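CRISPR system Cmr subunit Cmr1-1 (Pyrococcus furiosus, PDB 4W8Z) binds RNA and, together with Cmr6, caps the elongated type III-B Cmr ribonucleoprotein complex of CRISPR defence against mobile genetic elements. Local coordinates at residues A[47-52]-A[200-205]; A[145-150]-A[193-198]; A[137-142]-A[173-178]; A[56-61]-A[218-223]. One frame throughout, in Å; residues are numbered along the deposited sequence.

Contact 1: residues A[47-52]-A[200-205]; sequences RALAGS and DVTGEI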
loop_
_atom_site.group_PDB
_atom_site.type_symbol
_atom_site.label_atom_id
_atom_site.label_comp_id
_atom_site.label_asym_id
_atom_site.label_seq_id
_atom_site.Cartn_x
_atom_site.Cartn_y
_atom_site.Cartn_z
ATOM N N ARG A 47 10.463 5.054 -5.251
ATOM C CA ARG A 47 10.172 6.414 -5.681
ATOM C C ARG A 47 9.623 7.241 -4.528
ATOM O O ARG A 47 9.886 8.437 -4.430
ATOM C CB ARG A 47 9.177 6.414 -6.839
ATOM C CG ARG A 47 9.630 5.637 -8.059
ATOM C CD ARG A 47 8.813 6.051 -9.267
ATOM N NE ARG A 47 8.746 7.508 -9.354
ATOM C CZ ARG A 47 8.339 8.184 -10.424
ATOM N NH1 ARG A 47 7.962 7.538 -11.520
ATOM N NH2 ARG A 47 8.316 9.508 -10.396
ATOM N N ALA A 48 8.858 6.593 -3.658
ATOM C CA ALA A 48 8.269 7.268 -2.509
ATOM C C ALA A 48 9.335 7.610 -1.475
ATOM O O ALA A 48 9.260 8.644 -0.811
ATOM C CB ALA A 48 7.181 6.409 -1.888
ATOM N N LEU A 49 10.329 6.737 -1.338
ATOM C CA LEU A 49 11.438 6.989 -0.423
ATOM C C LEU A 49 12.366 8.061 -0.980
ATOM O O LEU A 49 12.565 9.107 -0.364
ATOM C CB LEU A 49 12.234 5.708 -0.152
ATOM C CG LEU A 49 11.525 4.566 0.577
ATOM C CD1 LEU A 49 12.524 3.486 0.972
ATOM C CD2 LEU A 49 10.767 5.073 1.793
ATOM N N ALA A 50 12.931 7.788 -2.152
ATOM C CA ALA A 50 13.886 8.696 -2.777
ATOM C C ALA A 50 13.252 10.047 -3.095
ATOM O O ALA A 50 13.875 11.091 -2.902
ATOM C CB ALA A 50 14.463 8.069 -4.039
ATOM N N GLY A 51 12.008 10.022 -3.566
ATOM C CA GLY A 51 11.288 11.239 -3.898
ATOM C C GLY A 51 11.155 12.198 -2.729
ATOM O O GLY A 51 10.941 13.394 -2.923
ATOM N N SER A 52 11.291 11.674 -1.514
ATOM C CA SER A 52 11.222 12.490 -0.308
ATOM C C SER A 52 12.349 13.512 -0.260
ATOM O O SER A 52 12.254 14.517 0.440
ATOM C CB SER A 52 11.277 11.612 0.945
ATOM O OG SER A 52 10.176 10.723 1.006
ATOM N N ASP A 200 15.934 8.787 7.359
ATOM C CA ASP A 200 17.265 9.343 7.592
ATOM C C ASP A 200 18.375 8.655 6.802
ATOM O O ASP A 200 19.264 9.318 6.272
ATOM C CB ASP A 200 17.597 9.285 9.081
ATOM C CG ASP A 200 16.792 10.271 9.895
ATOM O OD1 ASP A 200 16.400 11.316 9.340
ATOM O OD2 ASP A 200 16.558 10.002 11.091
ATOM N N VAL A 201 18.328 7.330 6.727
ATOM C CA VAL A 201 19.358 6.570 6.025
ATOM C C VAL A 201 19.304 6.762 4.506
ATOM O O VAL A 201 20.338 6.953 3.861
ATOM C CB VAL A 201 19.247 5.069 6.358
ATOM C CG1 VAL A 201 19.909 4.227 5.290
ATOM C CG2 VAL A 201 19.868 4.790 7.707
ATOM N N THR A 202 18.099 6.727 3.946
ATOM C CA THR A 202 17.902 6.832 2.502
ATOM C C THR A 202 18.543 8.089 1.924
ATOM O O THR A 202 19.120 8.057 0.837
ATOM C CB THR A 202 16.401 6.823 2.143
ATOM O OG1 THR A 202 15.780 5.665 2.714
ATOM C CG2 THR A 202 16.205 6.806 0.635
ATOM N N GLY A 203 18.452 9.192 2.661
ATOM C CA GLY A 203 19.065 10.438 2.240
ATOM C C GLY A 203 20.573 10.321 2.115
ATOM O O GLY A 203 21.157 10.759 1.122
ATOM N N GLU A 204 21.199 9.723 3.128
ATOM C CA GLU A 204 22.649 9.556 3.165
ATOM C C GLU A 204 23.164 8.765 1.967
ATOM O O GLU A 204 24.165 9.131 1.356
ATOM C CB GLU A 204 23.069 8.872 4.472
ATOM C CG GLU A 204 22.974 9.764 5.701
ATOM C CD GLU A 204 23.202 9.010 6.999
ATOM O OE1 GLU A 204 23.708 7.867 6.948
ATOM O OE2 GLU A 204 22.865 9.559 8.072
ATOM N N ILE A 205 22.460 7.692 1.627
ATOM C CA ILE A 205 22.861 6.818 0.530
ATOM C C ILE A 205 22.810 7.546 -0.819
ATOM O O ILE A 205 23.506 7.174 -1.764
ATOM C CB ILE A 205 21.969 5.548 0.493
ATOM C CG1 ILE A 205 22.025 4.823 1.842
ATOM C CG2 ILE A 205 22.390 4.604 -0.616
ATOM C CD1 ILE A 205 21.121 3.615 1.928
#
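The hydroxyl OG1 of Thr202 hydrogen-bonds to the main-chain carbonyl of Val198, one turn back in its own helix, and so turns away the polar branch of a residue whose methyl has to face Leu49. With chi1 at -54°, OG1 lies beside the backbone N and CG2 stands anti to it, reaching out of helix 188-206 toward helix 38-54. There CG2 comes 4.2 Å from CB of Leu49, and its next neighbour is the main chain, with Ala50 N at 4.4 Å from Thr202 CG2. Threonine suits this place because it offers a methyl to a buried apolar surface while its own helix absorbs the hydroxyl. Alanine at 50 keeps the opposing helix slim: the CA atoms of Ala50 and Thr202 are 6.9 Å apart. The touch itself is light, and Leu49 sends the end of its side chain past Thr202 to CG1 of Val198, which Leu49 CD1 meets at 4.1 Å. Ser52 repeats the threonine's economy on the other helix, its OG donating to Ala48 O over 2.9 Å and also pairing with the backbone N of Lys224. The bond from Ser52 OG to Ala48 O lies in the carbonyl plane, with a C=O...OG angle of 157°. Leu144 of helix 136-152 also packs against Thr202. Helices 38-54 and 136-152 are the two helices of a ferredoxin-like, beta-alpha-beta-beta-alpha-beta fold, the hallmark of RAMP proteins, and this light helix-to-helix contact joins helix 188-206 to the first of them.

Contact 2: residues A[145-150]-A[193-198]; sequences SLWALV and DSLKRV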
loop_
_atom_site.group_PDB
_atom_site.type_symbol
_atom_site.label_atom_id
_atom_site.label_comp_id
_atom_site.label_asym_id
_atom_site.label_seq_id
_atom_site.Cartn_x
_atom_site.Cartn_y
_atom_site.Cartn_z
ATOM N N SER A 145 13.484 -0.524 -0.056
ATOM C CA SER A 145 12.249 -0.564 -0.834
ATOM C C SER A 145 11.350 -1.708 -0.395
ATOM O O SER A 145 10.168 -1.503 -0.108
ATOM C CB SER A 145 12.561 -0.698 -2.319
ATOM O OG SER A 145 13.235 0.452 -2.790
ATOM N N LEU A 146 11.917 -2.910 -0.344
ATOM C CA LEU A 146 11.174 -4.095 0.072
ATOM C C LEU A 146 10.682 -3.968 1.508
ATOM O O LEU A 146 9.554 -4.360 1.816
ATOM C CB LEU A 146 12.031 -5.350 -0.077
ATOM C CG LEU A 146 11.412 -6.653 0.431
ATOM C CD1 LEU A 146 10.070 -6.917 -0.219
ATOM C CD2 LEU A 146 12.353 -7.793 0.159
ATOM N N TRP A 147 11.532 -3.431 2.380
ATOM C CA TRP A 147 11.142 -3.153 3.757
ATOM C C TRP A 147 9.906 -2.261 3.786
ATOM O O TRP A 147 8.979 -2.497 4.562
ATOM C CB TRP A 147 12.283 -2.486 4.531
ATOM C CG TRP A 147 11.954 -2.233 5.978
ATOM C CD1 TRP A 147 12.297 -3.016 7.047
ATOM C CD2 TRP A 147 11.209 -1.129 6.516
ATOM N NE1 TRP A 147 11.818 -2.466 8.215
ATOM C CE2 TRP A 147 11.145 -1.310 7.916
ATOM C CE3 TRP A 147 10.593 -0.007 5.950
ATOM C CZ2 TRP A 147 10.486 -0.414 8.756
ATOM C CZ3 TRP A 147 9.937 0.884 6.786
ATOM C CH2 TRP A 147 9.891 0.674 8.175
ATOM N N ALA A 148 9.907 -1.235 2.937
ATOM C CA ALA A 148 8.802 -0.282 2.866
ATOM C C ALA A 148 7.536 -0.941 2.320
ATOM O O ALA A 148 6.429 -0.674 2.796
ATOM C CB ALA A 148 9.188 0.919 2.012
ATOM N N LEU A 149 7.709 -1.802 1.324
ATOM C CA LEU A 149 6.591 -2.535 0.738
ATOM C C LEU A 149 5.870 -3.395 1.777
ATOM O O LEU A 149 4.643 -3.452 1.803
ATOM C CB LEU A 149 7.081 -3.411 -0.419
ATOM C CG LEU A 149 6.095 -4.446 -0.960
ATOM C CD1 LEU A 149 4.795 -3.772 -1.363
ATOM C CD2 LEU A 149 6.703 -5.196 -2.137
ATOM N N VAL A 150 6.636 -4.057 2.638
ATOM C CA VAL A 150 6.051 -4.911 3.663
ATOM C C VAL A 150 5.468 -4.087 4.811
ATOM O O VAL A 150 4.417 -4.419 5.357
ATOM C CB VAL A 150 7.091 -5.912 4.212
ATOM C CG1 VAL A 150 6.490 -6.767 5.319
ATOM C CG2 VAL A 150 7.616 -6.796 3.089
ATOM N N ASP A 193 10.007 4.461 15.180
ATOM C CA ASP A 193 11.444 4.684 15.095
ATOM C C ASP A 193 12.041 4.187 13.781
ATOM O O ASP A 193 12.979 4.785 13.253
ATOM C CB ASP A 193 12.151 4.014 16.272
ATOM C CG ASP A 193 11.877 4.712 17.593
ATOM O OD1 ASP A 193 11.274 5.808 17.587
ATOM O OD2 ASP A 193 12.281 4.162 18.641
ATOM N N SER A 194 11.497 3.093 13.258
ATOM C CA SER A 194 11.990 2.527 12.010
ATOM C C SER A 194 11.735 3.458 10.835
ATOM O O SER A 194 12.594 3.620 9.969
ATOM C CB SER A 194 11.347 1.170 11.743
ATOM O OG SER A 194 11.797 0.203 12.672
ATOM N N LEU A 195 10.554 4.068 10.803
ATOM C CA LEU A 195 10.230 5.011 9.736
ATOM C C LEU A 195 11.207 6.178 9.718
ATOM O O LEU A 195 11.679 6.579 8.656
ATOM C CB LEU A 195 8.801 5.533 9.879
ATOM C CG LEU A 195 7.684 4.517 9.633
ATOM C CD1 LEU A 195 6.351 5.214 9.470
ATOM C CD2 LEU A 195 7.995 3.665 8.414
ATOM N N LYS A 196 11.517 6.711 10.894
ATOM C CA LYS A 196 12.492 7.787 11.010
ATOM C C LYS A 196 13.858 7.326 10.506
ATOM O O LYS A 196 14.534 8.040 9.764
ATOM C CB LYS A 196 12.588 8.261 12.460
ATOM C CG LYS A 196 13.245 9.623 12.645
ATOM C CD LYS A 196 14.496 9.520 13.510
ATOM C CE LYS A 196 14.939 10.886 14.009
ATOM N NZ LYS A 196 13.966 11.453 14.988
ATOM N N ARG A 197 14.249 6.123 10.911
ATOM C CA ARG A 197 15.516 5.540 10.499
ATOM C C ARG A 197 15.600 5.371 8.982
ATOM O O ARG A 197 16.601 5.742 8.365
ATOM C CB ARG A 197 15.718 4.196 11.195
ATOM C CG ARG A 197 16.842 3.348 10.628
ATOM C CD ARG A 197 18.186 4.025 10.798
ATOM N NE ARG A 197 18.319 4.660 12.105
ATOM C CZ ARG A 197 18.697 4.031 13.212
ATOM N NH1 ARG A 197 18.973 2.735 13.181
ATOM N NH2 ARG A 197 18.788 4.699 14.350
ATOM N N VAL A 198 14.548 4.808 8.389
ATOM C CA VAL A 198 14.507 4.559 6.951
ATOM C C VAL A 198 14.585 5.876 6.187
ATOM O O VAL A 198 15.272 5.981 5.169
ATOM C CB VAL A 198 13.227 3.793 6.535
ATOM C CG1 VAL A 198 13.080 3.770 5.019
ATOM C CG2 VAL A 198 13.237 2.376 7.101
#
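Helices 145-150 and 193-198 run roughly antiparallel, their directions 149° apart, and their axes stay 11.8 Å from each other at the closest point, a wide spacing that only a long side chain from Trp147 bridges to Ser194, Leu195 and Val198. The indole stands out from its helix because CG is anti to the backbone N (chi1 -177°), which carries the six-membered ring across to those three residues. CG2 of Val198 lies over one face in a CH-pi contact, 3.8 Å from the centroid of the six-membered ring and 16° off its normal. Leu195 arrives differently: its CD2 sits at the ring's edge, in plane, 3.5 Å from CH2 of Trp147, and the leucine crosses the indole at about a right angle. Ser194 CB comes in obliquely, 3.5 Å from Trp147 CZ2. Helix 136-152 is the second helix of the ferredoxin-like domain, and the tryptophan thereby fastens helix 188-206, which comes after the domain's last strand and the short helix 174-178, to that domain. A large flat ring fits the task, since it fills the width of the gap and presents both a face and a rim to aliphatic groups. Serine suits position 194 because it is slender enough to let the ring approach CB, while OG lies beside the backbone N and is occupied by a hydrogen bond to Glu190 O, one turn back. Phe185, from the loop leading into helix 188-206, also touches the indole, and Leu181 packs against Ser194 and Val198.

Contact 3: residues A[137-142]-A[173-178]; sequences RVIKLA and SEVLED
The carboxylate of Asp178 is the flat group of this contact, and it turns one oxygen, OD2, toward Lys140, whose NZ stands 4.1 Å from OD2. That is too far for a salt bridge, so the opposite charges probably attract only loosely at the outer margin of the contact. Lysine suits the margin because its chain, extended beyond CG, carries the charge outward while its base stays against apolar atoms. Deeper in, Val175 fills the corner between the helices with both methyls: CG1 lies 3.9 Å from CA of Lys140 and 4.0 Å from its CG, and CG2 meets Ile139 CG2 at 4.2 Å. The isoleucine methyl can do so because chi1 of -165° sends CG1 anti to the backbone N and leaves CG2 between N and the carbonyl carbon. Helices 137-142 and 174-178 are nearly perpendicular, 83° apart, with 9.9 Å between axes. The short helix follows strand 166-172, the last of the ferredoxin-like fold, and this corner secures it to the fold's second helix. Its start carries an N-cap: Ser173 OG accepts from Leu176 N over 3.1 Å, nearly straight at 166°. Serine, small and polar, is well matched to capping, and its OG also hydrogen-bonds to Glu10 of strand 8-16. Leu176 packs on Phe12 and Trp147.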
loop_
_atom_site.group_PDB
_atom_site.type_symbol
_atom_site.label_atom_id
_atom_site.label_comp_id
_atom_site.label_asym_id
_atom_site.label_seq_id
_atom_site.Cartn_x
_atom_site.Cartn_y
_atom_site.Cartn_z
ATOM N N ARG A 137 25.533 0.407 -2.573
ATOM C CA ARG A 137 24.570 1.501 -2.639
ATOM C C ARG A 137 23.222 1.000 -3.153
ATOM O O ARG A 137 22.170 1.353 -2.621
ATOM C CB ARG A 137 25.105 2.613 -3.546
ATOM C CG ARG A 137 25.041 4.013 -2.960
ATOM C CD ARG A 137 25.821 4.997 -3.820
ATOM N NE ARG A 137 25.431 4.917 -5.227
ATOM C CZ ARG A 137 24.593 5.760 -5.822
ATOM N NH1 ARG A 137 24.057 6.761 -5.137
ATOM N NH2 ARG A 137 24.297 5.605 -7.106
ATOM N N VAL A 138 23.269 0.156 -4.180
ATOM C CA VAL A 138 22.065 -0.362 -4.817
ATOM C C VAL A 138 21.319 -1.375 -3.947
ATOM O O VAL A 138 20.105 -1.271 -3.781
ATOM C CB VAL A 138 22.398 -1.011 -6.180
ATOM C CG1 VAL A 138 21.242 -1.867 -6.663
ATOM C CG2 VAL A 138 22.730 0.058 -7.208
ATOM N N ILE A 139 22.038 -2.344 -3.388
ATOM C CA ILE A 139 21.398 -3.402 -2.610
ATOM C C ILE A 139 20.756 -2.836 -1.340
ATOM O O ILE A 139 19.736 -3.348 -0.872
ATOM C CB ILE A 139 22.400 -4.530 -2.245
ATOM C CG1 ILE A 139 21.664 -5.779 -1.764
ATOM C CG2 ILE A 139 23.403 -4.076 -1.199
ATOM C CD1 ILE A 139 21.191 -6.671 -2.879
ATOM N N LYS A 140 21.336 -1.769 -0.795
ATOM C CA LYS A 140 20.762 -1.103 0.369
ATOM C C LYS A 140 19.420 -0.488 0.003
ATOM O O LYS A 140 18.433 -0.650 0.720
ATOM C CB LYS A 140 21.703 -0.026 0.907
ATOM C CG LYS A 140 22.861 -0.546 1.742
ATOM C CD LYS A 140 23.643 0.617 2.345
ATOM C CE LYS A 140 24.721 0.137 3.301
ATOM N NZ LYS A 140 25.341 1.259 4.060
ATOM N N LEU A 141 19.392 0.208 -1.130
ATOM C CA LEU A 141 18.182 0.860 -1.614
ATOM C C LEU A 141 17.097 -0.143 -2.019
ATOM O O LEU A 141 15.904 0.124 -1.872
ATOM C CB LEU A 141 18.516 1.776 -2.791
ATOM C CG LEU A 141 19.351 3.008 -2.442
ATOM C CD1 LEU A 141 19.820 3.712 -3.699
ATOM C CD2 LEU A 141 18.548 3.947 -1.569
ATOM N N ALA A 142 17.515 -1.293 -2.533
ATOM C CA ALA A 142 16.577 -2.345 -2.905
ATOM C C ALA A 142 15.895 -2.917 -1.665
ATOM O O ALA A 142 14.679 -3.096 -1.639
ATOM C CB ALA A 142 17.290 -3.444 -3.680
ATOM N N SER A 173 19.539 -10.809 6.194
ATOM C CA SER A 173 19.747 -9.479 5.644
ATOM C C SER A 173 20.825 -8.704 6.381
ATOM O O SER A 173 20.589 -8.183 7.471
ATOM C CB SER A 173 18.441 -8.688 5.675
ATOM O OG SER A 173 18.637 -7.379 5.179
ATOM N N GLU A 174 22.007 -8.625 5.779
ATOM C CA GLU A 174 23.097 -7.859 6.358
ATOM C C GLU A 174 22.781 -6.372 6.287
ATOM O O GLU A 174 23.241 -5.594 7.121
ATOM C CB GLU A 174 24.418 -8.158 5.645
ATOM C CG GLU A 174 24.973 -9.545 5.928
ATOM C CD GLU A 174 26.360 -9.752 5.342
ATOM O OE1 GLU A 174 26.948 -8.771 4.832
ATOM O OE2 GLU A 174 26.865 -10.897 5.392
ATOM N N VAL A 175 21.981 -5.983 5.296
ATOM C CA VAL A 175 21.608 -4.582 5.126
ATOM C C VAL A 175 20.716 -4.093 6.266
ATOM O O VAL A 175 20.978 -3.046 6.852
ATOM C CB VAL A 175 20.893 -4.343 3.788
ATOM C CG1 VAL A 175 20.328 -2.931 3.738
ATOM C CG2 VAL A 175 21.847 -4.575 2.637
ATOM N N LEU A 176 19.669 -4.851 6.580
ATOM C CA LEU A 176 18.791 -4.503 7.693
ATOM C C LEU A 176 19.537 -4.535 9.022
ATOM O O LEU A 176 19.270 -3.727 9.910
ATOM C CB LEU A 176 17.588 -5.443 7.752
ATOM C CG LEU A 176 16.539 -5.280 6.650
ATOM C CD1 LEU A 176 15.294 -6.110 6.973
ATOM C CD2 LEU A 176 16.187 -3.807 6.429
ATOM N N GLU A 177 20.464 -5.477 9.153
ATOM C CA GLU A 177 21.314 -5.568 10.333
ATOM C C GLU A 177 22.162 -4.301 10.463
ATOM O O GLU A 177 22.236 -3.690 11.529
ATOM C CB GLU A 177 22.201 -6.812 10.248
ATOM C CG GLU A 177 22.963 -7.149 11.514
ATOM C CD GLU A 177 23.756 -8.444 11.395
ATOM O OE1 GLU A 177 23.984 -8.917 10.259
ATOM O OE2 GLU A 177 24.148 -8.993 12.447
ATOM N N ASP A 178 22.774 -3.905 9.352
ATOM C CA ASP A 178 23.633 -2.730 9.298
ATOM C C ASP A 178 22.893 -1.451 9.684
ATOM O O ASP A 178 23.407 -0.633 10.447
ATOM C CB ASP A 178 24.220 -2.587 7.894
ATOM C CG ASP A 178 25.694 -2.236 7.910
ATOM O OD1 ASP A 178 26.452 -2.875 8.674
ATOM O OD2 ASP A 178 26.090 -1.318 7.158
#

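Contact 4: residues A[56-61]-A[218-223]; sequences DDAQKL and PSYATL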
loop_
_atom_site.group_PDB
_atom_site.type_symbol
_atom_site.label_atom_id
_atom_site.label_comp_id
_atom_site.label_asym_id
_atom_site.label_seq_id
_atom_site.Cartn_x
_atom_site.Cartn_y
_atom_site.Cartn_z
ATOM N N ASP A 56 10.918 18.438 -6.150
ATOM C CA ASP A 56 10.574 18.974 -7.463
ATOM C C ASP A 56 11.304 18.272 -8.609
ATOM O O ASP A 56 10.701 17.944 -9.631
ATOM C CB ASP A 56 10.875 20.476 -7.497
ATOM C CG ASP A 56 12.193 20.823 -6.822
ATOM O OD1 ASP A 56 13.230 20.865 -7.519
ATOM O OD2 ASP A 56 12.193 21.053 -5.592
ATOM N N ASP A 57 12.601 18.041 -8.426
ATOM C CA ASP A 57 13.465 17.485 -9.468
ATOM C C ASP A 57 13.056 16.073 -9.889
ATOM O O ASP A 57 13.709 15.098 -9.514
ATOM C CB ASP A 57 14.917 17.477 -8.980
ATOM C CG ASP A 57 15.920 17.365 -10.115
ATOM O OD1 ASP A 57 17.033 17.913 -9.973
ATOM O OD2 ASP A 57 15.605 16.735 -11.145
ATOM N N ALA A 58 11.996 15.971 -10.687
ATOM C CA ALA A 58 11.466 14.674 -11.108
ATOM C C ALA A 58 12.411 13.944 -12.061
ATOM O O ALA A 58 12.377 12.717 -12.164
ATOM C CB ALA A 58 10.099 14.846 -11.756
ATOM N N GLN A 59 13.248 14.704 -12.757
ATOM C CA GLN A 59 14.189 14.129 -13.710
ATOM C C GLN A 59 15.235 13.294 -12.981
ATOM O O GLN A 59 15.477 12.137 -13.332
ATOM C CB GLN A 59 14.856 15.238 -14.529
ATOM C CG GLN A 59 15.370 14.808 -15.892
ATOM C CD GLN A 59 15.328 15.944 -16.898
ATOM O OE1 GLN A 59 14.261 16.481 -17.197
ATOM N NE2 GLN A 59 16.492 16.322 -17.418
ATOM N N LYS A 60 15.834 13.886 -11.952
ATOM C CA LYS A 60 16.874 13.231 -11.165
ATOM C C LYS A 60 16.355 11.953 -10.510
ATOM O O LYS A 60 17.092 10.980 -10.363
ATOM C CB LYS A 60 17.417 14.187 -10.100
ATOM C CG LYS A 60 18.641 13.680 -9.358
ATOM C CD LYS A 60 19.170 14.732 -8.399
ATOM C CE LYS A 60 20.411 14.237 -7.668
ATOM N NZ LYS A 60 20.957 15.262 -6.733
ATOM N N LEU A 61 15.084 11.962 -10.123
ATOM C CA LEU A 61 14.462 10.783 -9.537
ATOM C C LEU A 61 14.425 9.635 -10.540
ATOM O O LEU A 61 14.770 8.499 -10.212
ATOM C CB LEU A 61 13.045 11.101 -9.052
ATOM C CG LEU A 61 12.326 9.950 -8.342
ATOM C CD1 LEU A 61 13.049 9.601 -7.049
ATOM C CD2 LEU A 61 10.863 10.279 -8.080
ATOM N N PRO A 218 6.285 17.934 -2.929
ATOM C CA PRO A 218 6.450 17.322 -4.252
ATOM C C PRO A 218 5.105 17.078 -4.920
ATOM O O PRO A 218 4.073 17.138 -4.251
ATOM C CB PRO A 218 7.150 15.989 -3.946
ATOM C CG PRO A 218 7.703 16.145 -2.561
ATOM C CD PRO A 218 6.740 17.036 -1.857
ATOM N N SER A 219 5.119 16.796 -6.218
ATOM C CA SER A 219 3.883 16.575 -6.958
ATOM C C SER A 219 3.575 15.089 -7.107
ATOM O O SER A 219 2.751 14.696 -7.934
ATOM C CB SER A 219 3.960 17.231 -8.334
ATOM O OG SER A 219 4.986 16.644 -9.111
ATOM N N TYR A 220 4.242 14.267 -6.304
ATOM C CA TYR A 220 3.993 12.833 -6.292
ATOM C C TYR A 220 4.060 12.314 -4.858
ATOM O O TYR A 220 4.565 12.997 -3.965
ATOM C CB TYR A 220 4.991 12.095 -7.196
ATOM C CG TYR A 220 6.407 12.643 -7.156
ATOM C CD1 TYR A 220 6.788 13.699 -7.977
ATOM C CD2 TYR A 220 7.363 12.097 -6.306
ATOM C CE1 TYR A 220 8.077 14.206 -7.945
ATOM C CE2 TYR A 220 8.658 12.596 -6.269
ATOM C CZ TYR A 220 9.009 13.650 -7.093
ATOM O OH TYR A 220 10.291 14.158 -7.064
ATOM N N ALA A 221 3.533 11.113 -4.637
ATOM C CA ALA A 221 3.498 10.523 -3.306
ATOM C C ALA A 221 4.898 10.233 -2.789
ATOM O O ALA A 221 5.729 9.661 -3.497
ATOM C CB ALA A 221 2.667 9.249 -3.310
ATOM N N THR A 222 5.158 10.645 -1.554
ATOM C CA THR A 222 6.422 10.357 -0.894
ATOM C C THR A 222 6.153 9.875 0.522
ATOM O O THR A 222 5.100 10.167 1.094
ATOM C CB THR A 222 7.351 11.590 -0.830
ATOM O OG1 THR A 222 6.778 12.583 0.033
ATOM C CG2 THR A 222 7.584 12.177 -2.215
ATOM N N LEU A 223 7.106 9.142 1.088
ATOM C CA LEU A 223 6.993 8.708 2.472
ATOM C C LEU A 223 7.007 9.903 3.417
ATOM O O LEU A 223 6.216 9.968 4.356
ATOM C CB LEU A 223 8.124 7.747 2.838
ATOM C CG LEU A 223 8.167 7.431 4.339
ATOM C CD1 LEU A 223 6.919 6.671 4.761
ATOM C CD2 LEU A 223 9.432 6.683 4.731
#
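The capped N-terminal turn of helix 58-69 receives Tyr220 from the linker between helix 188-206 and strand 226-231, which brings its ring up to Ala58 and Leu61. CD2 of Leu61 comes 3.7 Å from CE2 of Tyr220, obliquely to the ring, the two side chains reaching out from opposite directions. Ala58 CB adds a lighter touch, 4.4 Å from Tyr220 CE1; its small size lets the tyrosine settle close to the helix start. Tyr220 OH lies 4.3 Å from Asp57 O, too far for a hydrogen bond. Pro218 CB covers one face of the ring, 4.3 Å above its centre, and this rigid neighbour from the same linker probably helps limit the ring's tilt. The helix start is an N-cap: Asp57, at the centre of an inverse gamma turn, accepts from Lys60 N at its OD2 over 3.0 Å, and the N-H meets OD2 from above the carboxylate plane, 46° out of it. Aspartate suits that place, its short arm reaching an amide left without a helical carbonyl. Pro218 and Ser219 hydrogen-bond through their carbonyls to Ser305 and Thr306.

From the N terminus the chain enters helix 38-54, which supplies the first side of contact 1, and then helix 58-69, the first side of contact 4. Helix 136-152 gives contact 3 and then contact 2 their first segments. Helix 174-178 closes contact 3, helix 188-206 closes contact 2 and then contact 1, and the linker at 218-223 closes contact 4 last. Contacts 2 and 3 cross each other, as do 1 and 4, while both inner contacts lie within each outer loop. Contacts 1 to 3 tie the two helices after the ferredoxin-like domain's last strand to its two helices, and contact 4 ties in the linker toward the C-terminal part; Ala48 O probably hydrogen-bonds Leu223 N, joining contacts 1 and 4.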